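Putative membrane anchored protein (Corynebacterium diphtheriae, PDB 3LSO) is of unknown function but is probably a membrane-anchored cell-surface protein built as an elongated row of all-beta domains. Local coordinates at residues Lys206-Ile211 / Ser249-Phe254; Lys222-Val227 / Ile267-Tyr272; Thr296-Gly301 / Ser327-Lys332; Gly341-Glu346 / Glu391-Phe396. One frame throughout, in Å; residues are numbered along the deposited sequence.

Contact 1 of 4, residues Lys206-Ile211 / Ser249-Phe254; sequences KQDVQI and STSIIF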
loop_
_atom_site.group_PDB
_atom_site.type_symbol
_atom_site.label_atom_id
_atom_site.label_comp_id
_atom_site.label_asym_id
_atom_site.label_seq_id
_atom_site.Cartn_x
_atom_site.Cartn_y
_atom_site.Cartn_z
ATOM N N LYS B 206 -20.282 16.092 12.416
ATOM C CA LYS B 206 -21.708 16.258 12.114
ATOM C C LYS B 206 -22.089 16.221 10.628
ATOM O O LYS B 206 -23.176 16.642 10.253
ATOM C CB LYS B 206 -22.295 17.475 12.832
ATOM C CG LYS B 206 -22.448 17.276 14.339
ATOM C CD LYS B 206 -23.175 18.462 14.975
ATOM C CE LYS B 206 -23.061 18.467 16.500
ATOM N NZ LYS B 206 -23.807 19.626 17.081
ATOM N N GLN B 207 -21.206 15.685 9.793
ATOM C CA GLN B 207 -21.578 15.361 8.415
ATOM C C GLN B 207 -21.463 13.844 8.118
ATOM O O GLN B 207 -20.783 13.104 8.826
ATOM C CB GLN B 207 -20.788 16.215 7.412
ATOM C CG GLN B 207 -19.412 15.636 7.027
ATOM C CD GLN B 207 -18.469 16.662 6.364
ATOM O OE1 GLN B 207 -18.849 17.820 6.105
ATOM N NE2 GLN B 207 -17.234 16.224 6.079
ATOM N N ASP B 208 -22.156 13.391 7.081
ATOM C CA ASP B 208 -22.075 11.999 6.664
ATOM C C ASP B 208 -20.751 11.712 5.999
ATOM O O ASP B 208 -20.253 12.515 5.220
ATOM C CB ASP B 208 -23.205 11.663 5.705
ATOM C CG ASP B 208 -24.442 11.176 6.421
ATOM O OD1 ASP B 208 -24.389 10.054 6.985
ATOM O OD2 ASP B 208 -25.462 11.910 6.402
ATOM N N VAL B 209 -20.172 10.568 6.320
ATOM C CA VAL B 209 -18.881 10.192 5.766
ATOM C C VAL B 209 -18.957 8.779 5.235
ATOM O O VAL B 209 -19.115 7.827 6.005
ATOM C CB VAL B 209 -17.764 10.279 6.819
ATOM C CG1 VAL B 209 -16.434 9.789 6.239
ATOM C CG2 VAL B 209 -17.656 11.700 7.355
ATOM N N GLN B 210 -18.852 8.652 3.917
ATOM C CA GLN B 210 -18.924 7.350 3.269
ATOM C C GLN B 210 -17.608 6.601 3.425
ATOM O O GLN B 210 -16.541 7.155 3.206
ATOM C CB GLN B 210 -19.317 7.485 1.794
ATOM C CG GLN B 210 -19.720 6.150 1.163
ATOM C CD GLN B 210 -20.601 6.289 -0.071
ATOM O OE1 GLN B 210 -21.453 7.180 -0.153
ATOM N NE2 GLN B 210 -20.410 5.392 -1.030
ATOM N N ILE B 211 -17.697 5.343 3.831
ATOM C CA ILE B 211 -16.534 4.488 3.974
ATOM C C ILE B 211 -16.793 3.218 3.192
ATOM O O ILE B 211 -17.872 2.634 3.297
ATOM C CB ILE B 211 -16.289 4.097 5.448
ATOM C CG1 ILE B 211 -16.049 5.316 6.322
ATOM C CG2 ILE B 211 -15.088 3.191 5.560
ATOM C CD1 ILE B 211 -14.957 6.185 5.850
ATOM N N SER B 249 -20.101 -1.032 2.151
ATOM C CA SER B 249 -20.089 0.387 2.463
ATOM C C SER B 249 -20.877 0.732 3.691
ATOM O O SER B 249 -21.922 0.143 3.968
ATOM C CB SER B 249 -20.642 1.205 1.308
ATOM O OG SER B 249 -19.796 1.113 0.188
ATOM N N THR B 250 -20.369 1.718 4.417
ATOM C CA THR B 250 -21.114 2.328 5.502
ATOM C C THR B 250 -20.934 3.830 5.459
ATOM O O THR B 250 -20.043 4.340 4.793
ATOM C CB THR B 250 -20.740 1.724 6.870
ATOM O OG1 THR B 250 -21.725 2.090 7.830
ATOM C CG2 THR B 250 -19.384 2.176 7.333
ATOM N N SER B 251 -21.811 4.532 6.148
ATOM C CA SER B 251 -21.766 5.971 6.239
ATOM C C SER B 251 -21.697 6.205 7.723
ATOM O O SER B 251 -22.387 5.519 8.479
ATOM C CB SER B 251 -23.059 6.556 5.655
ATOM O OG SER B 251 -23.054 7.977 5.634
ATOM N N ILE B 252 -20.857 7.141 8.154
ATOM C CA ILE B 252 -20.741 7.445 9.590
ATOM C C ILE B 252 -20.690 8.934 9.916
ATOM O O ILE B 252 -20.233 9.741 9.107
ATOM C CB ILE B 252 -19.531 6.762 10.208
ATOM C CG1 ILE B 252 -18.261 7.141 9.466
ATOM C CG2 ILE B 252 -19.696 5.241 10.183
ATOM C CD1 ILE B 252 -17.093 6.342 9.956
ATOM N N ILE B 253 -21.153 9.310 11.101
ATOM C CA ILE B 253 -21.144 10.719 11.481
ATOM C C ILE B 253 -20.229 10.892 12.686
ATOM O O ILE B 253 -20.474 10.295 13.719
ATOM C CB ILE B 253 -22.578 11.213 11.811
ATOM C CG1 ILE B 253 -23.491 11.059 10.584
ATOM C CG2 ILE B 253 -22.546 12.644 12.294
ATOM C CD1 ILE B 253 -25.001 11.139 10.863
ATOM N N PHE B 254 -19.178 11.688 12.573
ATOM C CA PHE B 254 -18.299 11.860 13.718
ATOM C C PHE B 254 -18.837 12.867 14.727
ATOM O O PHE B 254 -19.559 13.798 14.377
ATOM C CB PHE B 254 -16.909 12.266 13.268
ATOM C CG PHE B 254 -16.191 11.199 12.505
ATOM C CD1 PHE B 254 -16.071 11.281 11.122
ATOM C CD2 PHE B 254 -15.630 10.108 13.163
ATOM C CE1 PHE B 254 -15.409 10.303 10.404
ATOM C CE2 PHE B 254 -14.962 9.115 12.444
ATOM C CZ PHE B 254 -14.852 9.216 11.069
#
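Ser251 holds OG anti to its backbone N (chi1 -176°), and Asp208 has a skewed chi1 of -90°, so hydroxyl and carboxylate meet across neighbouring strands. Ser251 OG donates to Asp208 OD1 at 2.8 Å, arriving from above the carboxylate plane. CG1 of Ile253 crosses obliquely and touches the same OD1, on the sheet face that also carries Gln210. On the other face Ile252 has CG1 in the crowded position between N and carbonyl carbon (chi1 56°), which sends CD1 over to Ile211 CG1, 3.9 Å away. The two strands run antiparallel. Val209 pairs with Ile252 and Ile211 with Thr250 as hydrogen-bonded pairs; Ile211 N reaches Thr250 O at 2.7 Å, nearly along the C=O axis, whereas Val209 N to Ile252 O is bent and weak. This is one sheet of a two-sheet beta sandwich: strand 208-214 lies between 196-198 and 247-253, and Phe229 and Val231 of the facing five-stranded sheet pack against Ile211, Thr250, Ile252 and Phe254. Val209 CG2, beside its own N, sits 4.0 Å from Phe254 CE1, the two side chains crossing at about a right angle. At Lys206, N gives Phe254 O an almost straight bond of 3.1 Å in the carbonyl plane. Ser249 OG finds its partner in Thr212 OG1.

Contact 2 of 4, residues Lys222-Val227 / Ile267-Tyr272; sequences KMDGKV and IDAEGY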
loop_
_atom_site.group_PDB
_atom_site.type_symbol
_atom_site.label_atom_id
_atom_site.label_comp_id
_atom_site.label_asym_id
_atom_site.label_seq_id
_atom_site.Cartn_x
_atom_site.Cartn_y
_atom_site.Cartn_z
ATOM N N LYS B 222 -18.737 -16.657 -3.691
ATOM C CA LYS B 222 -20.168 -16.951 -3.734
ATOM C C LYS B 222 -21.040 -15.801 -3.226
ATOM O O LYS B 222 -22.224 -16.002 -2.945
ATOM C CB LYS B 222 -20.471 -18.237 -2.970
HETATM N N MSE B 223 -20.455 -14.603 -3.145
HETATM C CA MSE B 223 -21.102 -13.421 -2.550
HETATM C C MSE B 223 -21.952 -13.812 -1.336
HETATM O O MSE B 223 -23.180 -13.868 -1.419
HETATM C CB MSE B 223 -21.935 -12.640 -3.590
HETATM C CG MSE B 223 -22.459 -11.266 -3.097
HETATM SE SE MSE B 223 -24.284 -10.813 -3.730
HETATM C CE MSE B 223 -24.765 -9.425 -2.407
ATOM N N ASP B 224 -21.297 -14.119 -0.222
ATOM C CA ASP B 224 -22.017 -14.546 0.976
ATOM C C ASP B 224 -21.581 -13.793 2.226
ATOM O O ASP B 224 -22.385 -13.601 3.137
ATOM C CB ASP B 224 -21.945 -16.074 1.184
ATOM C CG ASP B 224 -20.587 -16.677 0.805
ATOM O OD1 ASP B 224 -19.540 -16.080 1.136
ATOM O OD2 ASP B 224 -20.570 -17.768 0.188
ATOM N N GLY B 225 -20.324 -13.343 2.245
ATOM C CA GLY B 225 -19.728 -12.723 3.421
ATOM C C GLY B 225 -20.200 -11.319 3.760
ATOM O O GLY B 225 -21.018 -10.726 3.045
ATOM N N LYS B 226 -19.650 -10.799 4.860
ATOM C CA LYS B 226 -19.988 -9.505 5.434
ATOM C C LYS B 226 -18.713 -8.775 5.891
ATOM O O LYS B 226 -17.675 -9.404 6.085
ATOM C CB LYS B 226 -20.904 -9.714 6.645
ATOM C CG LYS B 226 -22.402 -9.631 6.359
ATOM C CD LYS B 226 -23.236 -10.503 7.326
ATOM C CE LYS B 226 -24.716 -10.078 7.336
ATOM N NZ LYS B 226 -25.631 -11.243 7.399
ATOM N N VAL B 227 -18.796 -7.457 6.080
ATOM C CA VAL B 227 -17.685 -6.680 6.653
ATOM C C VAL B 227 -18.084 -5.925 7.921
ATOM O O VAL B 227 -19.125 -5.279 7.957
ATOM C CB VAL B 227 -17.091 -5.678 5.632
ATOM C CG1 VAL B 227 -16.205 -4.646 6.318
ATOM C CG2 VAL B 227 -16.308 -6.423 4.566
ATOM N N ILE B 267 -15.903 -10.885 7.608
ATOM C CA ILE B 267 -16.614 -11.982 8.277
ATOM C C ILE B 267 -17.017 -13.009 7.230
ATOM O O ILE B 267 -17.537 -12.659 6.173
ATOM C CB ILE B 267 -17.886 -11.495 9.045
ATOM C CG1 ILE B 267 -17.522 -10.532 10.190
ATOM C CG2 ILE B 267 -18.705 -12.679 9.574
ATOM C CD1 ILE B 267 -16.721 -11.168 11.364
ATOM N N ASP B 268 -16.775 -14.274 7.546
ATOM C CA ASP B 268 -17.029 -15.389 6.635
ATOM C C ASP B 268 -18.493 -15.836 6.646
ATOM O O ASP B 268 -19.213 -15.598 7.619
ATOM C CB ASP B 268 -16.177 -16.565 7.078
ATOM C CG ASP B 268 -15.476 -17.218 5.942
ATOM O OD1 ASP B 268 -15.586 -16.687 4.816
ATOM O OD2 ASP B 268 -14.806 -18.252 6.170
ATOM N N ALA B 269 -18.937 -16.506 5.586
ATOM C CA ALA B 269 -20.261 -17.134 5.619
ATOM C C ALA B 269 -20.387 -17.938 6.919
ATOM O O ALA B 269 -21.354 -17.770 7.671
ATOM C CB ALA B 269 -20.474 -18.027 4.398
ATOM N N GLU B 270 -19.375 -18.771 7.191
ATOM C CA GLU B 270 -19.324 -19.600 8.402
ATOM C C GLU B 270 -18.758 -18.870 9.643
ATOM O O GLU B 270 -18.423 -19.501 10.645
ATOM C CB GLU B 270 -18.568 -20.925 8.121
ATOM N N GLY B 271 -18.668 -17.543 9.580
ATOM C CA GLY B 271 -18.226 -16.740 10.727
ATOM C C GLY B 271 -16.735 -16.399 10.847
ATOM O O GLY B 271 -16.364 -15.519 11.632
ATOM N N TYR B 272 -15.884 -17.084 10.078
ATOM C CA TYR B 272 -14.420 -16.938 10.176
ATOM C C TYR B 272 -13.868 -15.553 9.758
ATOM O O TYR B 272 -14.543 -14.790 9.063
ATOM C CB TYR B 272 -13.728 -18.062 9.383
#
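Lys226 and Ile267 form an antiparallel hydrogen-bonded pair, their CA atoms 5.1 Å apart, with Lys226 N donating to Ile267 O and Ile267 N to Lys226 O. The first bond, 3.1 Å between Lys226 N and Ile267 O, is nearly straight (174°) and lies in the carbonyl plane; in the second, Ile267 N stands 2.8 Å from Lys226 O and somewhat above its carbonyl plane. CB of Lys226 and CB of Ile267 face each other at 4.2 Å, but both side chains then lead off, the lysine away from Ile267 and the isoleucine with CG2 anti to its backbone N (chi1 -63°) and toward Asn273. The pair sits at the ends of two inner strands of the five-stranded sheet of the beta sandwich, where strand 226-231 begins and its antiparallel neighbour 258-267 stops. Val227 continues the sheet on the other flank through backbone bonds to Val240. After Ile267 the chain folds into a type I turn from Asp268 to Gly271: Gly271 N binds Asp268 O at 2.8 Å and Asp268 N binds Tyr272 O at 2.7 Å, the pattern of a turn with a G1 bulge, the glycine taking a positive phi of 92°. The turn brings Ala269 up to the loop ahead of strand 226-231, where its CB touches the carboxylate carbon CG of Asp224 at 3.8 Å. Asp224 has CG in the crowded position between N and carbonyl carbon. Its OD1 lies 5.4 Å from OD1 of Asp268, a like-charged neighbour that could slightly raise the pKa of either acid at this exposed corner.

Contact 3 of 4, residues Thr296-Gly301 / Ser327-Lys332; sequences TDSYTG and SLLPNK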
loop_
_atom_site.group_PDB
_atom_site.type_symbol
_atom_site.label_atom_id
_atom_site.label_comp_id
_atom_site.label_asym_id
_atom_site.label_seq_id
_atom_site.Cartn_x
_atom_site.Cartn_y
_atom_site.Cartn_z
ATOM N N THR B 296 -9.016 33.531 -6.376
ATOM C CA THR B 296 -8.012 33.049 -7.316
ATOM C C THR B 296 -6.668 32.806 -6.637
ATOM O O THR B 296 -5.816 32.096 -7.154
ATOM C CB THR B 296 -7.794 34.019 -8.502
ATOM O OG1 THR B 296 -7.666 35.363 -8.011
ATOM C CG2 THR B 296 -8.931 33.955 -9.441
ATOM N N ASP B 297 -6.469 33.397 -5.477
ATOM C CA ASP B 297 -5.197 33.238 -4.805
ATOM C C ASP B 297 -5.063 31.903 -4.097
ATOM O O ASP B 297 -5.945 31.076 -4.156
ATOM C CB ASP B 297 -4.961 34.407 -3.875
ATOM C CG ASP B 297 -4.985 35.693 -4.613
ATOM O OD1 ASP B 297 -4.335 35.768 -5.687
ATOM O OD2 ASP B 297 -5.686 36.604 -4.156
ATOM N N SER B 298 -3.931 31.666 -3.471
ATOM C CA SER B 298 -3.824 30.475 -2.667
ATOM C C SER B 298 -2.974 30.789 -1.432
ATOM O O SER B 298 -2.337 31.844 -1.397
ATOM C CB SER B 298 -3.342 29.280 -3.503
ATOM O OG SER B 298 -1.938 29.267 -3.637
ATOM N N TYR B 299 -3.018 29.905 -0.430
ATOM C CA TYR B 299 -2.465 30.175 0.884
ATOM C C TYR B 299 -1.536 29.073 1.394
ATOM O O TYR B 299 -1.654 27.901 1.035
ATOM C CB TYR B 299 -3.614 30.349 1.887
ATOM C CG TYR B 299 -4.603 31.393 1.477
ATOM C CD1 TYR B 299 -5.457 31.167 0.425
ATOM C CD2 TYR B 299 -4.682 32.612 2.151
ATOM C CE1 TYR B 299 -6.352 32.123 0.013
ATOM C CE2 TYR B 299 -5.580 33.602 1.753
ATOM C CZ TYR B 299 -6.415 33.340 0.673
ATOM O OH TYR B 299 -7.327 34.275 0.230
ATOM N N THR B 300 -0.629 29.459 2.278
ATOM C CA THR B 300 0.208 28.517 3.025
ATOM C C THR B 300 0.400 29.075 4.466
ATOM O O THR B 300 -0.190 30.121 4.826
ATOM C CB THR B 300 1.560 28.224 2.305
ATOM O OG1 THR B 300 2.337 27.329 3.099
ATOM C CG2 THR B 300 2.372 29.462 2.147
ATOM N N GLY B 301 1.201 28.387 5.284
ATOM C CA GLY B 301 1.382 28.808 6.648
ATOM C C GLY B 301 2.471 28.031 7.338
ATOM O O GLY B 301 3.157 27.222 6.712
ATOM N N SER B 327 0.470 32.966 5.024
ATOM C CA SER B 327 0.860 33.715 3.851
ATOM C C SER B 327 -0.228 33.654 2.798
ATOM O O SER B 327 -0.722 32.584 2.494
ATOM C CB SER B 327 2.121 33.101 3.262
ATOM O OG SER B 327 3.280 33.405 3.996
ATOM N N LEU B 328 -0.591 34.781 2.210
ATOM C CA LEU B 328 -1.393 34.764 0.985
ATOM C C LEU B 328 -0.453 34.831 -0.199
ATOM O O LEU B 328 0.431 35.683 -0.240
ATOM C CB LEU B 328 -2.321 35.962 0.967
ATOM C CG LEU B 328 -3.212 36.281 -0.222
ATOM C CD1 LEU B 328 -3.971 37.492 0.174
ATOM C CD2 LEU B 328 -2.420 36.586 -1.519
ATOM N N LEU B 329 -0.658 33.960 -1.177
ATOM C CA LEU B 329 0.237 33.839 -2.311
ATOM C C LEU B 329 -0.427 34.385 -3.578
ATOM O O LEU B 329 -1.243 33.698 -4.170
ATOM C CB LEU B 329 0.606 32.368 -2.487
ATOM C CG LEU B 329 1.133 31.661 -1.224
ATOM C CD1 LEU B 329 1.217 30.157 -1.423
ATOM C CD2 LEU B 329 2.488 32.224 -0.722
ATOM N N PRO B 330 -0.091 35.621 -3.993
ATOM C CA PRO B 330 -0.788 36.228 -5.103
ATOM C C PRO B 330 -0.754 35.313 -6.279
ATOM O O PRO B 330 0.255 34.640 -6.500
ATOM C CB PRO B 330 0.061 37.457 -5.428
ATOM C CG PRO B 330 0.669 37.796 -4.221
ATOM C CD PRO B 330 0.958 36.513 -3.497
ATOM N N ASN B 331 -1.847 35.271 -7.026
ATOM C CA ASN B 331 -1.849 34.514 -8.249
ATOM C C ASN B 331 -1.124 35.245 -9.371
ATOM O O ASN B 331 -0.346 34.633 -10.075
ATOM C CB ASN B 331 -3.261 34.178 -8.668
ATOM C CG ASN B 331 -3.297 33.184 -9.818
ATOM O OD1 ASN B 331 -2.624 33.359 -10.836
ATOM N ND2 ASN B 331 -4.088 32.133 -9.663
ATOM N N LYS B 332 -1.389 36.535 -9.555
ATOM C CA LYS B 332 -0.731 37.327 -10.586
ATOM C C LYS B 332 -0.294 38.596 -9.907
ATOM O O LYS B 332 -0.566 38.774 -8.753
ATOM C CB LYS B 332 -1.733 37.660 -11.696
ATOM C CG LYS B 332 -2.968 38.429 -11.161
ATOM C CD LYS B 332 -3.976 38.819 -12.257
ATOM C CE LYS B 332 -4.890 39.967 -11.778
ATOM N NZ LYS B 332 -6.257 39.857 -12.369
#
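The well-packed face of this strand pair carries Tyr299 and Leu328, a non-hydrogen-bonded antiparallel pair whose side chains lie side by side and point the same way. Tyr299 CE2 rests 4.1 Å from Leu328 CG, while Met431 and Val433 from strand 425-435 and Val337 from strand 335-343 close over the two. The buried carboxylate of Asp297 is held on both oxygens. With CG beside its backbone N (chi1 -58°), it accepts Asn331 N on the anti lone pair of OD1 at 2.9 Å, and its OD2 forms a salt bridge with Lys435 and a hydrogen bond with Tyr436; Leu328 CD2 lies obliquely against this carboxylate. The phenol OH of Tyr299 is bonded to Asp295 and Lys435. The other face, with Ser298, Thr300, Ser327 and Leu329, is looser and partly open to solvent. There CG2 of Thr300, in the crowded position, touches Leu329 CD1 and Ser327 CB, each at 3.8 Å, and Pro409 lies beside Leu329 and Ser327. Ser327 N to Thr300 O is 2.9 Å and almost straight. The Ser298-Leu329 pair is uneven: Leu329 N to Ser298 O is short at 2.7 Å and lies nearly along the C=O axis, while Ser298 N to Leu329 O, at 3.4 Å, is weak. At the exposed end Asn331 ND2 reaches Thr296 O at 3.0 Å, with the acceptor in the amide plane. Strand 298-303 is one of the two edge strands of a four-stranded antiparallel sheet, joined to strand 321-329 and packed on a second sheet as in a beta sandwich.

Contact 4 of 4, residues Gly341-Glu346 / Glu391-Phe396; sequences GINAPE and ESYRGF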
loop_
_atom_site.group_PDB
_atom_site.type_symbol
_atom_site.label_atom_id
_atom_site.label_comp_id
_atom_site.label_asym_id
_atom_site.label_seq_id
_atom_site.Cartn_x
_atom_site.Cartn_y
_atom_site.Cartn_z
ATOM N N GLY B 341 -5.075 38.901 8.370
ATOM C CA GLY B 341 -4.780 38.616 9.770
ATOM C C GLY B 341 -4.990 37.154 10.040
ATOM O O GLY B 341 -5.698 36.484 9.263
ATOM N N ILE B 342 -4.370 36.650 11.114
ATOM C CA ILE B 342 -4.620 35.276 11.573
ATOM C C ILE B 342 -5.825 35.201 12.521
ATOM O O ILE B 342 -5.908 35.976 13.479
ATOM C CB ILE B 342 -3.400 34.701 12.305
ATOM C CG1 ILE B 342 -2.238 34.536 11.339
ATOM C CG2 ILE B 342 -3.746 33.348 12.974
ATOM C CD1 ILE B 342 -0.909 34.879 11.981
ATOM N N ASN B 343 -6.726 34.252 12.258
ATOM C CA ASN B 343 -7.903 33.980 13.100
ATOM C C ASN B 343 -7.757 32.596 13.720
ATOM O O ASN B 343 -7.719 31.577 13.018
ATOM C CB ASN B 343 -9.188 34.030 12.263
ATOM C CG ASN B 343 -10.472 33.875 13.109
ATOM O OD1 ASN B 343 -10.783 34.718 13.940
ATOM N ND2 ASN B 343 -11.230 32.828 12.857
ATOM N N ALA B 344 -7.689 32.548 15.040
ATOM C CA ALA B 344 -7.290 31.324 15.716
ATOM C C ALA B 344 -8.503 30.487 16.064
ATOM O O ALA B 344 -9.603 31.023 16.149
ATOM C CB ALA B 344 -6.506 31.692 16.968
ATOM N N PRO B 345 -8.324 29.178 16.285
ATOM C CA PRO B 345 -9.427 28.431 16.831
ATOM C C PRO B 345 -10.043 29.191 17.971
ATOM O O PRO B 345 -9.367 29.926 18.693
ATOM C CB PRO B 345 -8.755 27.199 17.401
ATOM C CG PRO B 345 -7.625 26.976 16.514
ATOM C CD PRO B 345 -7.129 28.337 16.142
ATOM N N GLU B 346 -11.337 29.011 18.127
ATOM C CA GLU B 346 -12.068 29.564 19.247
ATOM C C GLU B 346 -11.389 29.148 20.568
ATOM O O GLU B 346 -11.008 27.992 20.741
ATOM C CB GLU B 346 -13.507 29.035 19.163
ATOM C CG GLU B 346 -14.596 29.928 19.749
ATOM C CD GLU B 346 -15.922 29.149 20.002
ATOM O OE1 GLU B 346 -16.432 28.448 19.069
ATOM O OE2 GLU B 346 -16.457 29.248 21.140
ATOM N N GLU B 391 -12.338 36.846 18.794
ATOM C CA GLU B 391 -11.505 37.733 19.617
ATOM C C GLU B 391 -10.004 37.638 19.327
ATOM O O GLU B 391 -9.261 38.551 19.636
ATOM C CB GLU B 391 -11.769 37.488 21.113
ATOM C CG GLU B 391 -13.230 37.758 21.548
ATOM C CD GLU B 391 -13.689 36.958 22.830
ATOM O OE1 GLU B 391 -13.229 35.799 23.071
ATOM O OE2 GLU B 391 -14.545 37.499 23.591
ATOM N N SER B 392 -9.549 36.539 18.744
ATOM C CA SER B 392 -8.129 36.367 18.494
ATOM C C SER B 392 -7.642 37.138 17.266
ATOM O O SER B 392 -6.460 37.361 17.101
ATOM C CB SER B 392 -7.817 34.892 18.297
ATOM O OG SER B 392 -8.427 34.384 17.112
ATOM N N TYR B 393 -8.550 37.518 16.383
ATOM C CA TYR B 393 -8.155 38.059 15.103
ATOM C C TYR B 393 -7.657 39.468 15.268
ATOM O O TYR B 393 -8.270 40.259 16.026
ATOM C CB TYR B 393 -9.355 38.085 14.186
ATOM C CG TYR B 393 -9.094 38.653 12.829
ATOM C CD1 TYR B 393 -8.563 37.852 11.818
ATOM C CD2 TYR B 393 -9.417 39.980 12.535
ATOM C CE1 TYR B 393 -8.351 38.361 10.546
ATOM C CE2 TYR B 393 -9.197 40.502 11.267
ATOM C CZ TYR B 393 -8.671 39.683 10.279
ATOM O OH TYR B 393 -8.455 40.170 9.021
ATOM N N ARG B 394 -6.573 39.778 14.556
ATOM C CA ARG B 394 -6.049 41.115 14.480
ATOM C C ARG B 394 -5.725 41.325 13.030
ATOM O O ARG B 394 -4.861 40.618 12.489
ATOM C CB ARG B 394 -4.767 41.252 15.278
ATOM C CG ARG B 394 -4.899 40.972 16.775
ATOM C CD ARG B 394 -5.698 42.042 17.470
ATOM N NE ARG B 394 -5.693 41.826 18.897
ATOM C CZ ARG B 394 -6.510 40.996 19.538
ATOM N NH1 ARG B 394 -7.419 40.272 18.871
ATOM N NH2 ARG B 394 -6.400 40.887 20.859
ATOM N N GLY B 395 -6.403 42.302 12.402
ATOM C CA GLY B 395 -6.261 42.565 10.969
ATOM C C GLY B 395 -5.497 43.828 10.608
ATOM O O GLY B 395 -5.779 44.918 11.115
ATOM N N PHE B 396 -4.567 43.678 9.681
ATOM C CA PHE B 396 -3.563 44.689 9.389
ATOM C C PHE B 396 -3.727 45.258 8.008
ATOM O O PHE B 396 -4.052 44.527 7.071
ATOM C CB PHE B 396 -2.196 44.030 9.460
ATOM C CG PHE B 396 -1.813 43.576 10.847
ATOM C CD1 PHE B 396 -1.057 44.413 11.687
ATOM C CD2 PHE B 396 -2.185 42.303 11.306
ATOM C CE1 PHE B 396 -0.684 43.988 12.970
ATOM C CE2 PHE B 396 -1.816 41.862 12.578
ATOM C CZ PHE B 396 -1.052 42.705 13.423
HETATM O O HOH W 1 -3.159 38.268 13.154
#
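Direct hydrogen bonding between the two segments rests on Ser392, whose OG, in the crowded position between N and carbonyl carbon (chi1 66°), accepts Ala344 N at 2.9 Å and is also bonded to Asn390. A water supplies the next link, accepting from Ile342 N at 2.9 Å and donating to Arg394 O at 3.0 Å. Weaker CA-H...O contacts fill in: Tyr393 CA lies 3.5 Å from Ile342 O and Gly341 CA 3.4 Å from Arg394 O. By van der Waals contact the ring of Tyr393, with CG anti to the backbone N (chi1 179°), crosses the bare backbone of Gly341, CE1 being 3.5 Å from Gly341 O, and its OH goes on to Glu339. Asn343 CB touches this ring, the amide being turned 60° from it and tied to Gln430 and Asn390. Within 391-396, Arg394 NH1 curls back to Glu391 O (2.6 Å) and Tyr393 O, both in the guanidinium plane. With strand 425-435 bonded on its other flank, strand 335-343 here runs antiparallel to the start of strand 394-398, the axes of 341-343 and 394-396 approaching to 5.5 Å, in the sheet of a beta sandwich.

From the N terminus, after the strands up to 185-190, the chain reaches contact 1, which brings 249-254 back to 206-211. Contact 2 opens at 222-227, inside that loop, and closes at 267-272, beyond it, so the two cross. They sit in the two facing sheets of the middle sandwich, centres about 23 Å apart, and do not touch. Contacts 3 and 4 follow in series in the last beta domain, each closing its own loop: 296-301 with 327-332, then 341-346 with 391-396. Strands 321-329 and 335-343 are consecutive, so the chain passes from one sheet to another between them; these centres lie about 18 Å apart.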